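Local coordinates for autoinducer 2-binding protein LsrB (Clostridium saccharobutylicum DSM 13864, PDB 6DSP) that binds the quorum-sensing signal autoinducer-2 as a member of the LsrB receptor family, holding it between two lobes of a periplasmic-binding-protein fold, at residues Ser69-Ala74 against Asp94-Ala99; Ile82-Val87 against Ser111-Ser116. All coordinates share one frame; numbering follows the deposited sequence.

Contact 1: residues Ser69-Ala74 against Asp94-Ala99; sequences SVINKA and DALKAA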
ATOM      1  N   SER A  69      16.529  -6.412  10.874  1.00 12.28           N
ATOM      2  CA  SER A  69      16.656  -7.283  12.041  1.00 13.06           C
ATOM      3  C   SER A  69      15.643  -8.413  11.967  1.00 11.84           C
ATOM      4  O   SER A  69      15.964  -9.562  12.310  1.00 13.04           O
ATOM      5  CB  SER A  69      16.414  -6.520  13.340  1.00 16.01           C
ATOM      6  OG  SER A  69      16.462  -7.458  14.436  1.00 21.67           O
ATOM      7  N   VAL A  70      14.410  -8.116  11.541  1.00 11.60           N
ATOM      8  CA  VAL A  70      13.394  -9.159  11.431  1.00 11.60           C
ATOM      9  C   VAL A  70      13.798 -10.196  10.386  1.00 11.59           C
ATOM     10  O   VAL A  70      13.675 -11.414  10.613  1.00 12.82           O
ATOM     11  CB  VAL A  70      12.018  -8.543  11.095  1.00 12.15           C
ATOM     12  CG1 VAL A  70      11.000  -9.619  10.779  1.00 13.03           C
ATOM     13  CG2 VAL A  70      11.515  -7.638  12.226  1.00 13.25           C
ATOM     14  N   ILE A  71      14.274  -9.734   9.221  1.00 11.78           N
ATOM     15  CA  ILE A  71      14.741 -10.649   8.173  1.00 11.58           C
ATOM     16  C   ILE A  71      15.869 -11.533   8.702  1.00 11.62           C
ATOM     17  O   ILE A  71      15.827 -12.757   8.549  1.00 11.68           O
ATOM     18  CB  ILE A  71      15.220  -9.842   6.948  1.00 11.36           C
ATOM     19  CG1 ILE A  71      14.024  -9.135   6.285  1.00 11.61           C
ATOM     20  CG2 ILE A  71      15.965 -10.751   5.958  1.00 12.18           C
ATOM     21  CD1 ILE A  71      14.462  -7.967   5.412  1.00 11.80           C
ATOM     22  N   ASN A  72      16.911 -10.919   9.290  1.00 11.79           N
ATOM     23  CA  ASN A  72      18.055 -11.695   9.779  1.00 12.05           C
ATOM     24  C   ASN A  72      17.625 -12.736  10.793  1.00 12.48           C
ATOM     25  O   ASN A  72      18.107 -13.879  10.746  1.00 13.47           O
ATOM     26  CB  ASN A  72      19.068 -10.768  10.433  1.00 12.58           C
ATOM     27  CG  ASN A  72      19.805  -9.865   9.446  1.00 14.03           C
ATOM     28  OD1 ASN A  72      19.790 -10.059   8.204  1.00 14.59           O
ATOM     29  ND2 ASN A  72      20.479  -8.876  10.018  1.00 14.34           N
ATOM     30  N   LYS A  73      16.754 -12.360  11.739  1.00 12.96           N
ATOM     31  CA  LYS A  73      16.350 -13.316  12.770  1.00 14.67           C
ATOM     32  C   LYS A  73      15.572 -14.476  12.147  1.00 13.76           C
ATOM     33  O   LYS A  73      15.754 -15.633  12.528  1.00 14.90           O
ATOM     34  CB  LYS A  73      15.524 -12.620  13.843  1.00 18.79           C
ATOM     35  CG  LYS A  73      15.016 -13.551  14.922  1.00 25.03           C
ATOM     36  CD  LYS A  73      14.314 -12.791  16.045  1.00 31.04           C
ATOM     37  CE  LYS A  73      13.842 -13.748  17.128  1.00 35.22           C
ATOM     38  NZ  LYS A  73      13.531 -13.034  18.392  1.00 37.30           N
ATOM     39  N   ALA A  74      14.706 -14.187  11.172  1.00 13.23           N
ATOM     40  CA  ALA A  74      13.941 -15.249  10.524  1.00 13.00           C
ATOM     41  C   ALA A  74      14.859 -16.188   9.763  1.00 12.83           C
ATOM     42  O   ALA A  74      14.685 -17.416   9.808  1.00 13.06           O
ATOM     43  CB  ALA A  74      12.897 -14.630   9.593  1.00 14.22           C
ATOM     44  N   ASP A  94      20.709  -5.733   1.109  1.00 13.71           N
ATOM     45  CA  ASP A  94      21.764  -6.639   1.571  1.00 14.31           C
ATOM     46  C   ASP A  94      21.195  -7.777   2.414  1.00 12.85           C
ATOM     47  O   ASP A  94      21.605  -8.941   2.263  1.00 13.43           O
ATOM     48  CB  ASP A  94      22.815  -5.890   2.383  1.00 17.77           C
ATOM     49  CG  ASP A  94      23.624  -4.911   1.559  1.00 22.25           C
ATOM     50  OD1 ASP A  94      23.559  -4.883   0.320  1.00 23.30           O
ATOM     51  OD2 ASP A  94      24.361  -4.138   2.185  1.00 25.06           O
ATOM     52  N   ALA A  95      20.230  -7.486   3.286  1.00 12.34           N
ATOM     53  CA  ALA A  95      19.671  -8.549   4.107  1.00 12.19           C
ATOM     54  C   ALA A  95      18.944  -9.578   3.243  1.00 11.76           C
ATOM     55  O   ALA A  95      18.953 -10.775   3.555  1.00 12.21           O
ATOM     56  CB  ALA A  95      18.709  -7.943   5.124  1.00 12.83           C
ATOM     57  N   LEU A  96      18.275  -9.132   2.165  1.00 11.48           N
ATOM     58  CA  LEU A  96      17.560 -10.072   1.308  1.00 11.90           C
ATOM     59  C   LEU A  96      18.515 -10.875   0.454  1.00 12.11           C
ATOM     60  O   LEU A  96      18.244 -12.050   0.173  1.00 12.50           O
ATOM     61  CB  LEU A  96      16.546  -9.316   0.437  1.00 12.50           C
ATOM     62  CG  LEU A  96      15.356  -8.729   1.245  1.00 12.51           C
ATOM     63  CD1 LEU A  96      14.438  -7.943   0.309  1.00 13.23           C
ATOM     64  CD2 LEU A  96      14.557  -9.800   1.988  1.00 12.54           C
ATOM     65  N   LYS A  97      19.637 -10.291   0.041  1.00 12.46           N
ATOM     66  CA  LYS A  97      20.648 -11.092  -0.650  1.00 13.93           C
ATOM     67  C   LYS A  97      21.189 -12.168   0.278  1.00 12.93           C
ATOM     68  O   LYS A  97      21.378 -13.322  -0.127  1.00 13.52           O
ATOM     69  CB  LYS A  97      21.771 -10.190  -1.158  1.00 17.57           C
ATOM     70  CG  LYS A  97      21.371  -9.289  -2.324  1.00 23.74           C
ATOM     71  CD  LYS A  97      22.484  -8.268  -2.548  1.00 28.92           C
ATOM     72  CE  LYS A  97      22.758  -7.927  -3.995  1.00 32.41           C
ATOM     73  NZ  LYS A  97      24.201  -7.519  -4.079  1.00 33.84           N
ATOM     74  N   ALA A  98      21.437 -11.795   1.538  1.00 12.40           N
ATOM     75  CA  ALA A  98      21.947 -12.798   2.475  1.00 12.30           C
ATOM     76  C   ALA A  98      20.897 -13.874   2.730  1.00 11.63           C
ATOM     77  O   ALA A  98      21.230 -15.061   2.859  1.00 12.59           O
ATOM     78  CB  ALA A  98      22.352 -12.112   3.766  1.00 12.45           C
ATOM     79  N   ALA A  99      19.626 -13.494   2.791  1.00 11.53           N
ATOM     80  CA  ALA A  99      18.574 -14.489   2.984  1.00 11.81           C
ATOM     81  C   ALA A  99      18.583 -15.501   1.846  1.00 11.46           C
ATOM     82  O   ALA A  99      18.536 -16.721   2.076  1.00 11.94           O
ATOM     83  CB  ALA A  99      17.208 -13.816   3.129  1.00 12.52           C
TER
HETATM   84  O   HOH W   1      19.392 -11.956   6.215  1.00 14.98           O

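Contact 2: residues Ile82-Val87 against Ser111-Ser116; sequences ICLSSV and SDVDPS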
ATOM      1  N   ILE A  82      10.366 -15.793   2.913  1.00 12.24           N
ATOM      2  CA  ILE A  82       9.967 -14.489   3.424  1.00 12.54           C
ATOM      3  C   ILE A  82       9.035 -13.871   2.396  1.00 12.09           C
ATOM      4  O   ILE A  82       9.290 -13.960   1.190  1.00 13.24           O
ATOM      5  CB  ILE A  82      11.201 -13.592   3.625  1.00 13.79           C
ATOM      6  CG1 ILE A  82      12.030 -14.083   4.829  1.00 14.79           C
ATOM      7  CG2 ILE A  82      10.812 -12.128   3.761  1.00 14.97           C
ATOM      8  CD1 ILE A  82      13.416 -13.451   4.915  1.00 15.82           C
ATOM      9  N   CYS A  83       7.981 -13.235   2.872  1.00 11.82           N
ATOM     10  CA  CYS A  83       7.148 -12.378   2.033  1.00 11.87           C
ATOM     11  C   CYS A  83       7.062 -11.034   2.740  1.00 11.16           C
ATOM     12  O   CYS A  83       6.424 -10.926   3.795  1.00 11.50           O
ATOM     13  CB  CYS A  83       5.766 -12.987   1.796  1.00 13.59           C
ATOM     14  SG  CYS A  83       4.795 -11.940   0.658  1.00 15.15           S
ATOM     15  N   LEU A  84       7.718 -10.030   2.161  1.00 11.23           N
ATOM     16  CA  LEU A  84       8.009  -8.739   2.794  1.00 10.98           C
ATOM     17  C   LEU A  84       7.318  -7.586   2.082  1.00 10.70           C
ATOM     18  O   LEU A  84       7.362  -7.508   0.848  1.00 11.31           O
ATOM     19  CB  LEU A  84       9.537  -8.470   2.719  1.00 12.04           C
ATOM     20  CG  LEU A  84      10.061  -7.078   3.068  1.00 12.65           C
ATOM     21  CD1 LEU A  84       9.909  -6.824   4.550  1.00 12.93           C
ATOM     22  CD2 LEU A  84      11.494  -6.923   2.630  1.00 13.77           C
ATOM     23  N   SER A  85       6.774  -6.656   2.858  1.00 10.38           N
ATOM     24  CA  SER A  85       6.415  -5.326   2.353  1.00 10.28           C
ATOM     25  C   SER A  85       7.440  -4.338   2.905  1.00  9.80           C
ATOM     26  O   SER A  85       7.578  -4.191   4.132  1.00 10.74           O
ATOM     27  CB  SER A  85       5.012  -4.913   2.784  1.00 10.64           C
ATOM     28  OG  SER A  85       4.796  -3.585   2.317  1.00 11.44           O
ATOM     29  N   SER A  86       8.190  -3.723   2.006  1.00 10.68           N
ATOM     30  CA  SER A  86       9.373  -2.951   2.371  1.00 11.25           C
ATOM     31  C   SER A  86       9.067  -1.480   2.647  1.00 11.64           C
ATOM     32  O   SER A  86       8.368  -0.829   1.855  1.00 12.89           O
ATOM     33  CB  SER A  86      10.363  -3.079   1.211  1.00 14.00           C
ATOM     34  OG  SER A  86      11.430  -2.195   1.327  1.00 16.57           O
ATOM     35  N   VAL A  87       9.626  -0.952   3.752  1.00 11.21           N
ATOM     36  CA  VAL A  87       9.535   0.484   4.024  1.00 12.83           C
ATOM     37  C   VAL A  87      10.559   1.291   3.231  1.00 13.17           C
ATOM     38  O   VAL A  87      10.368   2.497   3.048  1.00 13.85           O
ATOM     39  CB  VAL A  87       9.641   0.812   5.516  1.00 14.73           C
ATOM     40  CG1 VAL A  87       8.600   0.106   6.333  1.00 15.77           C
ATOM     41  CG2 VAL A  87      10.984   0.504   6.033  1.00 15.87           C
ATOM     42  N   SER A 111       4.651  -3.296  -1.045  1.00 11.07           N
ATOM     43  CA  SER A 111       5.700  -2.367  -1.462  1.00 10.79           C
ATOM     44  C   SER A 111       6.966  -3.146  -1.797  1.00 11.08           C
ATOM     45  O   SER A 111       7.530  -3.841  -0.933  1.00 11.51           O
ATOM     46  CB  SER A 111       5.985  -1.317  -0.387  1.00 11.30           C
ATOM     47  OG  SER A 111       6.896  -0.388  -0.962  1.00 12.97           O
ATOM     48  N   ASP A 112       7.399  -3.029  -3.043  1.00 11.00           N
ATOM     49  CA  ASP A 112       8.414  -3.894  -3.618  1.00 11.16           C
ATOM     50  C   ASP A 112       9.826  -3.455  -3.211  1.00 11.77           C
ATOM     51  O   ASP A 112      10.035  -2.409  -2.568  1.00 12.35           O
ATOM     52  CB  ASP A 112       8.289  -3.845  -5.149  1.00 11.41           C
ATOM     53  CG  ASP A 112       8.714  -5.144  -5.837  1.00 12.12           C
ATOM     54  OD1 ASP A 112       9.253  -6.090  -5.198  1.00 11.78           O
ATOM     55  OD2 ASP A 112       8.500  -5.205  -7.059  1.00 13.62           O
ATOM     56  N   VAL A 113      10.787  -4.315  -3.558  1.00 11.91           N
ATOM     57  CA  VAL A 113      12.209  -4.006  -3.422  1.00 11.85           C
ATOM     58  C   VAL A 113      12.855  -4.082  -4.807  1.00 12.32           C
ATOM     59  O   VAL A 113      12.162  -4.295  -5.812  1.00 13.57           O
ATOM     60  CB  VAL A 113      12.906  -4.971  -2.432  1.00 11.94           C
ATOM     61  CG1 VAL A 113      12.242  -4.883  -1.092  1.00 13.13           C
ATOM     62  CG2 VAL A 113      12.847  -6.407  -2.975  1.00 12.95           C
ATOM     63  N   ASP A 114      14.187  -3.978  -4.890  1.00 12.34           N
ATOM     64  CA  ASP A 114      14.864  -4.146  -6.164  1.00 13.24           C
ATOM     65  C   ASP A 114      14.494  -5.525  -6.704  1.00 13.08           C
ATOM     66  O   ASP A 114      14.667  -6.521  -5.986  1.00 13.28           O
ATOM     67  CB  ASP A 114      16.374  -4.057  -5.921  1.00 15.28           C
ATOM     68  CG  ASP A 114      17.215  -4.143  -7.184  1.00 19.03           C
ATOM     69  OD1 ASP A 114      16.770  -4.740  -8.158  1.00 20.74           O
ATOM     70  OD2 ASP A 114      18.355  -3.629  -7.139  1.00 20.68           O
ATOM     71  N   PRO A 115      13.960  -5.635  -7.926  1.00 13.59           N
ATOM     72  CA  PRO A 115      13.486  -6.948  -8.400  1.00 14.06           C
ATOM     73  C   PRO A 115      14.600  -7.978  -8.539  1.00 14.69           C
ATOM     74  O   PRO A 115      14.302  -9.169  -8.724  1.00 15.15           O
ATOM     75  CB  PRO A 115      12.830  -6.617  -9.752  1.00 15.43           C
ATOM     76  CG  PRO A 115      12.392  -5.157  -9.561  1.00 15.94           C
ATOM     77  CD  PRO A 115      13.567  -4.550  -8.851  1.00 15.15           C
ATOM     78  N   SER A 116      15.872  -7.567  -8.491  1.00 14.76           N
ATOM     79  CA  SER A 116      16.981  -8.514  -8.544  1.00 15.81           C
ATOM     80  C   SER A 116      17.163  -9.282  -7.235  1.00 15.44           C
ATOM     81  O   SER A 116      17.912 -10.281  -7.215  1.00 16.73           O
ATOM     82  CB  SER A 116      18.272  -7.784  -8.920  1.00 17.88           C
ATOM     83  OG  SER A 116      18.697  -6.959  -7.832  1.00 19.66           O
TER
HETATM   84  O   HOH W   2       9.742  -0.214  -0.733  1.00 15.47           O

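Contact 1: residues Ser69-Ala74 against Asp94-Ala99
Ile71 and Ala95 meet where two neighbouring helices of a Rossmann-like alpha/beta lobe run side by side, packed on one face of the parallel part of the sheet. The helix segments are almost parallel, at 11°, with axes 9.5 Å apart; Ala95 and Ala99 present only methyl side chains. Ile71 does most of the reaching. Its CG2 is anti to the backbone N (chi1 of CG1 -67°), and this methyl lies 3.8 Å from Ala95 O and 4.0 Å from Ala95 CB, with Ala99 CB a little farther along the same helix. The other branch, extended through CG1, carries CD1 to 3.9 Å from Leu96 CD2; the two side chains cross at about a right angle. The bond from Leu96 CA to CB points away from segment 69-74, but CD2 comes back to meet Ile71. Beneath them, Ile27 of strand 23-27 touches Ile71, while Val106 of strand 105-109 touches Leu96 and Ala99. Toward the outer side the apolar contact gives way to a polar one: Asn72 OD1 passes beside Ala95 CB, and a bridging water donates to Asn72 OD1 at 2.8 Å and to Ala95 O at 2.9 Å.

Contact 2: residues Ile82-Val87 against Ser111-Ser116
Ser86 N donates a nearly straight hydrogen bond (176°) to Ser111 O, 3.0 Å away, tying together two loops that follow adjacent parallel strands of the Rossmann-like lobe, 81-84 and 105-109. Such loops at the C-terminal edge of the sheet face the ligand cleft in periplasmic binding proteins, and the side chain of Ser85 lies about 5 Å from the bound autoinducer-2. Ser111 is used a second time: its N makes a weak bond to Ser85 OG at 3.4 Å; the same hydroxyl is hydrogen-bonded to Asp110 OD2, so it links this junction to a residue of the ligand pocket. A water joins both segments, donating to Ser86 O and Asp112 O and accepting from Ser111 OG at 2.9 Å. With OG anti to the backbone N (chi1 -173°), Ser111 carries its hydroxyl to this water and also bonds to Asp167 N, another pocket residue, while the Asp112 carboxylate, on a side chain whose bond to CB points away from segment 82-87, forms a salt bridge with Arg118 through OD2 and bonds to Thr108 OG1 through OD1. Apolar packing closes the contact beneath the loops, where Val92 of helix 89-101 touches both Ser86 and Val113. Val113 CG1, anti to the carbonyl carbon, reaches Leu84 CD2 at 4.3 Å and presses more tightly against Ser86 CB, at 3.5 Å.

The two contacts lie in the same lobe, their centres 12 Å apart, and interleave along the chain: helix 64-76, strand 81-84, helix 89-101, then the loop after strand 105-109. Contact 1 joins the helices on one face of the sheet, whereas contact 2 joins loops at the strand ends nearer the ligand. Helix 89-101 is the beta-alpha-beta crossover from strand 81-84 to strand 105-109, and the hydrophobic layer is continuous between the contacts. Ile71 CG2 packs on Ile82 CD1 at 3.9 Å, and Leu96 CD1 touches both Leu84 CD2 and Val113 CG2. The helix pair is thus directly packed against the strand and loop that lead to the autoinducer-2 cleft.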